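Local coordinates for uncharacterized protein (Helicobacter pylori, PDB 4O5J), which probably mediates attachment of the bacterium to host cells by binding sialylated carbohydrates through its extracellular adhesion domain, at residues 99-105 with 322-328; 106-112 with 143-149. All blocks are in the same frame, centred on the assembly; numbering follows the deposited sequence.

Interaction 1 of 2, residues 99-105 with 322-328; sequences SLYAGNY and AYLKIPN
Helix 82-101 ends with S99-Y101; A102 leaves helical geometry and a type II' turn runs from A102 to Y105, closed by Y105 N to A102 O (3.2 Å), with G103 at positive phi, 64°. Along 322-328, A322 sets CB 3.6 Å from L100 CD2, and a 3-10 turn, 322-324, with K325 N to A322 O at 3.1 Å, leads into K325, extended (-57/130) with an all-t side chain. Its NZ donates to backbone carbonyls of the last helical residues, S99 O (3.0 Å) and L100 O (2.6 Å), and of the turn, A102 O (3.0 Å) and Y105 O (2.7 Å), three N-H groups shared among four acceptors; K325 O accepts from N104 ND2 (3.1 Å; N104 chi1 p). P327 CB packs on Y105 CD1 at 3.7 Å, and N328 N lies over a face of the Y105 ring (chi1 t). The contact ties the end of helix 82-101 to the loop between helices 313-320 and 343-396, I326 hydrogen-bonding V220 through the backbone and Y105 resting on P128.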
loop_
_atom_site.group_PDB
_atom_site.type_symbol
_atom_site.label_atom_id
_atom_site.label_comp_id
_atom_site.label_asym_id
_atom_site.label_seq_id
_atom_site.Cartn_x
_atom_site.Cartn_y
_atom_site.Cartn_z
ATOM N N SER A 99 -19.606 -3.098 2.888
ATOM C CA SER A 99 -20.616 -4.062 2.415
ATOM C C SER A 99 -20.867 -5.181 3.453
ATOM O O SER A 99 -22.039 -5.581 3.679
ATOM C CB SER A 99 -20.141 -4.646 1.111
ATOM O OG SER A 99 -21.144 -5.437 0.594
ATOM N N LEU A 100 -19.815 -5.655 4.140
ATOM C CA LEU A 100 -19.968 -6.698 5.170
ATOM C C LEU A 100 -20.624 -6.123 6.411
ATOM O O LEU A 100 -21.603 -6.680 6.948
ATOM C CB LEU A 100 -18.607 -7.287 5.579
ATOM C CG LEU A 100 -17.904 -8.180 4.601
ATOM C CD1 LEU A 100 -16.520 -8.564 5.181
ATOM C CD2 LEU A 100 -18.772 -9.430 4.278
ATOM N N TYR A 101 -20.006 -5.046 6.908
ATOM C CA TYR A 101 -20.411 -4.367 8.140
ATOM C C TYR A 101 -21.869 -3.848 8.074
ATOM O O TYR A 101 -22.680 -4.024 9.029
ATOM C CB TYR A 101 -19.436 -3.242 8.316
ATOM C CG TYR A 101 -19.690 -2.229 9.411
ATOM C CD1 TYR A 101 -19.475 -2.538 10.736
ATOM C CD2 TYR A 101 -20.036 -0.879 9.091
ATOM C CE1 TYR A 101 -19.617 -1.596 11.748
ATOM C CE2 TYR A 101 -20.175 0.077 10.094
ATOM C CZ TYR A 101 -19.969 -0.288 11.407
ATOM O OH TYR A 101 -20.092 0.672 12.413
ATOM N N ALA A 102 -22.207 -3.224 6.942
ATOM C CA ALA A 102 -23.503 -2.585 6.767
ATOM C C ALA A 102 -24.149 -3.150 5.505
ATOM O O ALA A 102 -24.854 -4.174 5.569
ATOM C CB ALA A 102 -23.340 -1.055 6.661
ATOM N N GLY A 103 -23.976 -2.472 4.360
ATOM C CA GLY A 103 -24.420 -3.046 3.104
ATOM C C GLY A 103 -25.923 -3.231 3.070
ATOM O O GLY A 103 -26.674 -2.343 3.508
ATOM N N ASN A 104 -26.368 -4.404 2.600
ATOM C CA ASN A 104 -27.778 -4.665 2.409
ATOM C C ASN A 104 -28.436 -5.297 3.621
ATOM O O ASN A 104 -29.635 -5.581 3.614
ATOM C CB ASN A 104 -28.031 -5.476 1.156
ATOM C CG ASN A 104 -27.307 -6.882 1.228
ATOM O OD1 ASN A 104 -26.950 -7.356 2.309
ATOM N ND2 ASN A 104 -27.086 -7.501 0.097
ATOM N N TYR A 105 -27.651 -5.521 4.682
ATOM C CA TYR A 105 -28.188 -6.113 5.903
ATOM C C TYR A 105 -27.142 -5.943 6.985
ATOM O O TYR A 105 -26.124 -6.674 6.987
ATOM C CB TYR A 105 -28.514 -7.596 5.650
ATOM C CG TYR A 105 -29.260 -8.231 6.780
ATOM C CD1 TYR A 105 -30.653 -8.052 6.939
ATOM C CD2 TYR A 105 -28.610 -9.034 7.687
ATOM C CE1 TYR A 105 -31.343 -8.637 7.997
ATOM C CE2 TYR A 105 -29.295 -9.632 8.740
ATOM C CZ TYR A 105 -30.631 -9.432 8.890
ATOM O OH TYR A 105 -31.248 -10.011 9.957
ATOM N N ALA A 322 -18.064 -10.599 -0.269
ATOM C CA ALA A 322 -19.024 -9.684 0.375
ATOM C C ALA A 322 -20.195 -9.393 -0.558
ATOM O O ALA A 322 -21.293 -9.128 -0.095
ATOM C CB ALA A 322 -18.331 -8.375 0.813
ATOM N N TYR A 323 -19.964 -9.486 -1.876
ATOM C CA TYR A 323 -20.986 -9.138 -2.835
ATOM C C TYR A 323 -22.065 -10.198 -2.888
ATOM O O TYR A 323 -23.109 -9.956 -3.489
ATOM C CB TYR A 323 -20.395 -8.930 -4.231
ATOM C CG TYR A 323 -19.929 -10.224 -4.881
ATOM C CD1 TYR A 323 -20.737 -10.921 -5.775
ATOM C CD2 TYR A 323 -18.678 -10.766 -4.580
ATOM C CE1 TYR A 323 -20.288 -12.099 -6.359
ATOM C CE2 TYR A 323 -18.229 -11.961 -5.174
ATOM C CZ TYR A 323 -19.036 -12.604 -6.050
ATOM O OH TYR A 323 -18.603 -13.782 -6.627
ATOM N N LEU A 324 -21.825 -11.361 -2.284
ATOM C CA LEU A 324 -22.798 -12.451 -2.255
ATOM C C LEU A 324 -23.655 -12.394 -0.984
ATOM O O LEU A 324 -24.524 -13.229 -0.774
ATOM C CB LEU A 324 -22.100 -13.828 -2.331
ATOM C CG LEU A 324 -21.478 -14.034 -3.708
ATOM C CD1 LEU A 324 -20.523 -15.210 -3.674
ATOM C CD2 LEU A 324 -22.555 -14.211 -4.778
ATOM N N LYS A 325 -23.397 -11.424 -0.128
ATOM C CA LYS A 325 -24.166 -11.292 1.101
ATOM C C LYS A 325 -25.651 -11.160 0.816
ATOM O O LYS A 325 -26.032 -10.392 -0.056
ATOM C CB LYS A 325 -23.658 -10.125 1.894
ATOM C CG LYS A 325 -24.243 -9.954 3.265
ATOM C CD LYS A 325 -23.516 -8.769 3.930
ATOM C CE LYS A 325 -24.352 -8.260 5.101
ATOM N NZ LYS A 325 -23.845 -6.982 5.627
ATOM N N ILE A 326 -26.496 -11.955 1.470
ATOM C CA ILE A 326 -27.932 -11.832 1.260
ATOM C C ILE A 326 -28.619 -11.511 2.543
ATOM O O ILE A 326 -28.208 -11.971 3.598
ATOM C CB ILE A 326 -28.552 -13.063 0.646
ATOM C CG1 ILE A 326 -28.308 -14.276 1.515
ATOM C CG2 ILE A 326 -28.026 -13.243 -0.843
ATOM C CD1 ILE A 326 -28.125 -15.614 0.746
ATOM N N PRO A 327 -29.648 -10.674 2.467
ATOM C CA PRO A 327 -30.258 -10.288 3.734
ATOM C C PRO A 327 -31.114 -11.385 4.287
ATOM O O PRO A 327 -31.595 -12.220 3.575
ATOM C CB PRO A 327 -31.092 -9.017 3.379
ATOM C CG PRO A 327 -31.308 -9.069 1.920
ATOM C CD PRO A 327 -30.194 -9.928 1.314
ATOM N N ASN A 328 -31.266 -11.392 5.574
ATOM C CA ASN A 328 -32.107 -12.361 6.223
ATOM C C ASN A 328 -33.643 -11.964 6.282
ATOM O O ASN A 328 -34.469 -12.760 6.690
ATOM C CB ASN A 328 -31.494 -12.585 7.602
ATOM C CG ASN A 328 -32.070 -13.761 8.301
ATOM O OD1 ASN A 328 -33.157 -13.685 8.887
ATOM N ND2 ASN A 328 -31.363 -14.851 8.248
#

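Interaction 2 of 2, residues 106-112 with 143-149; sequences FTFFVGK and AMDQTTY
A two-stranded parallel sheet joins 109-110 to 143-144, and its second strand runs into an N-capped helix. F109 pairs with A143 (CA-CA 4.6 Å) and V110 with M144 (4.8 Å). Two backbone hydrogen bonds hold this register: M144 N to F109 O, 2.7 Å, and G111 N to M144 O, 3.1 Å. G111 turns the corner at phi/psi 155/-169. D145 is the N-cap of helix 146-163; its OD2 accepts from T148 N (3.1 Å) and, weakly, from T147 N (2.5 Å). Apolar contacts fill the side of the sheet carrying V110 and M144: V110 CG2 meets Y149 CG at 3.9 Å, and F106 CZ approaches Y149 CZ to 3.4 Å, the two rings oblique at 36°. On the other side, F109 and A143 point together. M144, with chi1 and chi2 both t, makes a Met-aromatic contact with F108, its CE lying 3.7 Å from the ring centroid in a CH-pi contact. At the exposed end, one water bridges K112 NZ and Q146 N, 2.9 Å from each.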
loop_
_atom_site.group_PDB
_atom_site.type_symbol
_atom_site.label_atom_id
_atom_site.label_comp_id
_atom_site.label_asym_id
_atom_site.label_seq_id
_atom_site.Cartn_x
_atom_site.Cartn_y
_atom_site.Cartn_z
ATOM N N PHE A 106 -27.357 -4.988 7.891
ATOM C CA PHE A 106 -26.319 -4.563 8.820
ATOM C C PHE A 106 -25.959 -5.638 9.864
ATOM O O PHE A 106 -26.763 -6.483 10.194
ATOM C CB PHE A 106 -26.723 -3.297 9.599
ATOM C CG PHE A 106 -27.379 -2.207 8.741
ATOM C CD1 PHE A 106 -27.086 -2.112 7.379
ATOM C CD2 PHE A 106 -28.241 -1.295 9.333
ATOM C CE1 PHE A 106 -27.674 -1.124 6.574
ATOM C CE2 PHE A 106 -28.835 -0.253 8.524
ATOM C CZ PHE A 106 -28.567 -0.200 7.146
ATOM N N THR A 107 -24.744 -5.511 10.387
ATOM C CA THR A 107 -24.312 -6.327 11.516
ATOM C C THR A 107 -24.600 -5.563 12.809
ATOM O O THR A 107 -24.102 -5.917 13.891
ATOM C CB THR A 107 -22.814 -6.636 11.404
ATOM O OG1 THR A 107 -22.092 -5.401 11.451
ATOM C CG2 THR A 107 -22.506 -7.369 10.101
ATOM N N PHE A 108 -25.434 -4.516 12.716
ATOM C CA PHE A 108 -25.844 -3.743 13.909
ATOM C C PHE A 108 -27.263 -3.226 13.685
ATOM O O PHE A 108 -27.781 -3.244 12.556
ATOM C CB PHE A 108 -24.864 -2.578 14.129
ATOM C CG PHE A 108 -24.630 -1.746 12.889
ATOM C CD1 PHE A 108 -25.489 -0.648 12.580
ATOM C CD2 PHE A 108 -23.580 -2.040 12.026
ATOM C CE1 PHE A 108 -25.269 0.129 11.420
ATOM C CE2 PHE A 108 -23.346 -1.253 10.879
ATOM C CZ PHE A 108 -24.211 -0.175 10.556
ATOM N N PHE A 109 -27.896 -2.754 14.761
ATOM C CA PHE A 109 -29.254 -2.252 14.718
ATOM C C PHE A 109 -29.253 -0.697 14.741
ATOM O O PHE A 109 -28.645 -0.074 15.628
ATOM C CB PHE A 109 -30.026 -2.745 15.925
ATOM C CG PHE A 109 -31.432 -2.223 16.013
ATOM C CD1 PHE A 109 -32.438 -2.714 15.175
ATOM C CD2 PHE A 109 -31.747 -1.209 16.950
ATOM C CE1 PHE A 109 -33.746 -2.205 15.256
ATOM C CE2 PHE A 109 -33.049 -0.724 17.051
ATOM C CZ PHE A 109 -34.066 -1.238 16.214
ATOM N N VAL A 110 -29.882 -0.080 13.746
ATOM C CA VAL A 110 -29.950 1.391 13.695
ATOM C C VAL A 110 -31.281 1.816 14.277
ATOM O O VAL A 110 -32.329 1.495 13.736
ATOM C CB VAL A 110 -29.825 1.941 12.288
ATOM C CG1 VAL A 110 -30.082 3.485 12.264
ATOM C CG2 VAL A 110 -28.474 1.615 11.698
ATOM N N GLY A 111 -31.245 2.518 15.400
ATOM C CA GLY A 111 -32.461 3.103 15.963
ATOM C C GLY A 111 -32.268 3.277 17.480
ATOM O O GLY A 111 -31.127 3.126 18.013
ATOM N N LYS A 112 -33.362 3.590 18.192
ATOM C CA LYS A 112 -33.314 3.916 19.630
ATOM C C LYS A 112 -33.576 2.627 20.379
ATOM O O LYS A 112 -34.468 1.842 20.044
ATOM C CB LYS A 112 -34.243 5.083 20.046
ATOM C CG LYS A 112 -35.155 5.671 18.950
ATOM C CD LYS A 112 -34.454 6.407 17.752
ATOM C CE LYS A 112 -34.950 5.979 16.337
ATOM N NZ LYS A 112 -34.158 6.606 15.202
ATOM N N ALA A 143 -26.117 -1.385 18.930
ATOM C CA ALA A 143 -27.008 -0.450 18.272
ATOM C C ALA A 143 -26.272 0.799 17.832
ATOM O O ALA A 143 -25.218 1.143 18.377
ATOM C CB ALA A 143 -28.190 -0.113 19.166
ATOM N N MET A 144 -26.819 1.493 16.837
ATOM C CA MET A 144 -26.200 2.750 16.365
ATOM C C MET A 144 -27.281 3.836 16.181
ATOM O O MET A 144 -28.377 3.560 15.693
ATOM C CB MET A 144 -25.481 2.524 15.056
ATOM C CG MET A 144 -24.723 3.716 14.582
ATOM S SD MET A 144 -24.032 3.446 12.943
ATOM C CE MET A 144 -22.896 2.010 13.231
ATOM N N ASP A 145 -26.961 5.052 16.592
ATOM C CA ASP A 145 -27.826 6.220 16.395
ATOM C C ASP A 145 -28.005 6.477 14.875
ATOM O O ASP A 145 -27.038 6.391 14.074
ATOM C CB ASP A 145 -27.187 7.429 17.098
ATOM C CG ASP A 145 -27.844 8.672 16.751
ATOM O OD1 ASP A 145 -28.556 9.197 17.619
ATOM O OD2 ASP A 145 -27.675 9.130 15.590
ATOM N N GLN A 146 -29.250 6.774 14.477
ATOM C CA GLN A 146 -29.572 7.017 13.055
ATOM C C GLN A 146 -28.716 8.138 12.427
ATOM O O GLN A 146 -28.305 8.037 11.270
ATOM C CB GLN A 146 -31.032 7.355 12.905
ATOM C CG GLN A 146 -31.488 7.439 11.470
ATOM C CD GLN A 146 -32.995 7.598 11.376
ATOM O OE1 GLN A 146 -33.693 7.591 12.383
ATOM N NE2 GLN A 146 -33.501 7.735 10.159
ATOM N N THR A 147 -28.410 9.167 13.188
ATOM C CA THR A 147 -27.629 10.295 12.651
ATOM C C THR A 147 -26.197 9.842 12.368
ATOM O O THR A 147 -25.593 10.245 11.365
ATOM C CB THR A 147 -27.572 11.433 13.628
ATOM O OG1 THR A 147 -28.896 11.804 13.923
ATOM C CG2 THR A 147 -26.825 12.616 13.063
ATOM N N THR A 148 -25.657 8.978 13.229
ATOM C CA THR A 148 -24.301 8.446 13.004
ATOM C C THR A 148 -24.300 7.541 11.778
ATOM O O THR A 148 -23.449 7.664 10.889
ATOM C CB THR A 148 -23.821 7.669 14.210
ATOM O OG1 THR A 148 -23.785 8.547 15.331
ATOM C CG2 THR A 148 -22.415 7.101 13.988
ATOM N N TYR A 149 -25.299 6.653 11.684
ATOM C CA TYR A 149 -25.408 5.815 10.501
ATOM C C TYR A 149 -25.491 6.688 9.234
ATOM O O TYR A 149 -24.843 6.411 8.214
ATOM C CB TYR A 149 -26.629 4.908 10.613
ATOM C CG TYR A 149 -26.815 4.161 9.323
ATOM C CD1 TYR A 149 -25.962 3.090 8.978
ATOM C CD2 TYR A 149 -27.791 4.544 8.388
ATOM C CE1 TYR A 149 -26.083 2.435 7.740
ATOM C CE2 TYR A 149 -27.937 3.882 7.164
ATOM C CZ TYR A 149 -27.075 2.828 6.850
ATOM O OH TYR A 149 -27.212 2.193 5.657
HETATM O O HOH W 1 -31.501 6.524 16.318
#

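Overall arrangement
Their first segments are consecutive in the chain: 99-105 leads into 106-112, so the helix end held in interaction 1 continues into the parallel sheet of interaction 2. Their centres are about 15 Å apart, and Y101 joins them. The CA-CB bond of Y101 points away from 322-328; Y101 O lies 2.8 Å from T107 OG1, a probable hydrogen bond, and Y101 OH packs 3.2 Å from M144 CE. L100 O has T107 CG2 3.4 Å away. In sequence, interaction 2 closes a short excursion within the much longer span bridged by interaction 1. The centres of interactions 1 and 2 lie on the same side of the chain's centre, about 26 and 31 Å from it.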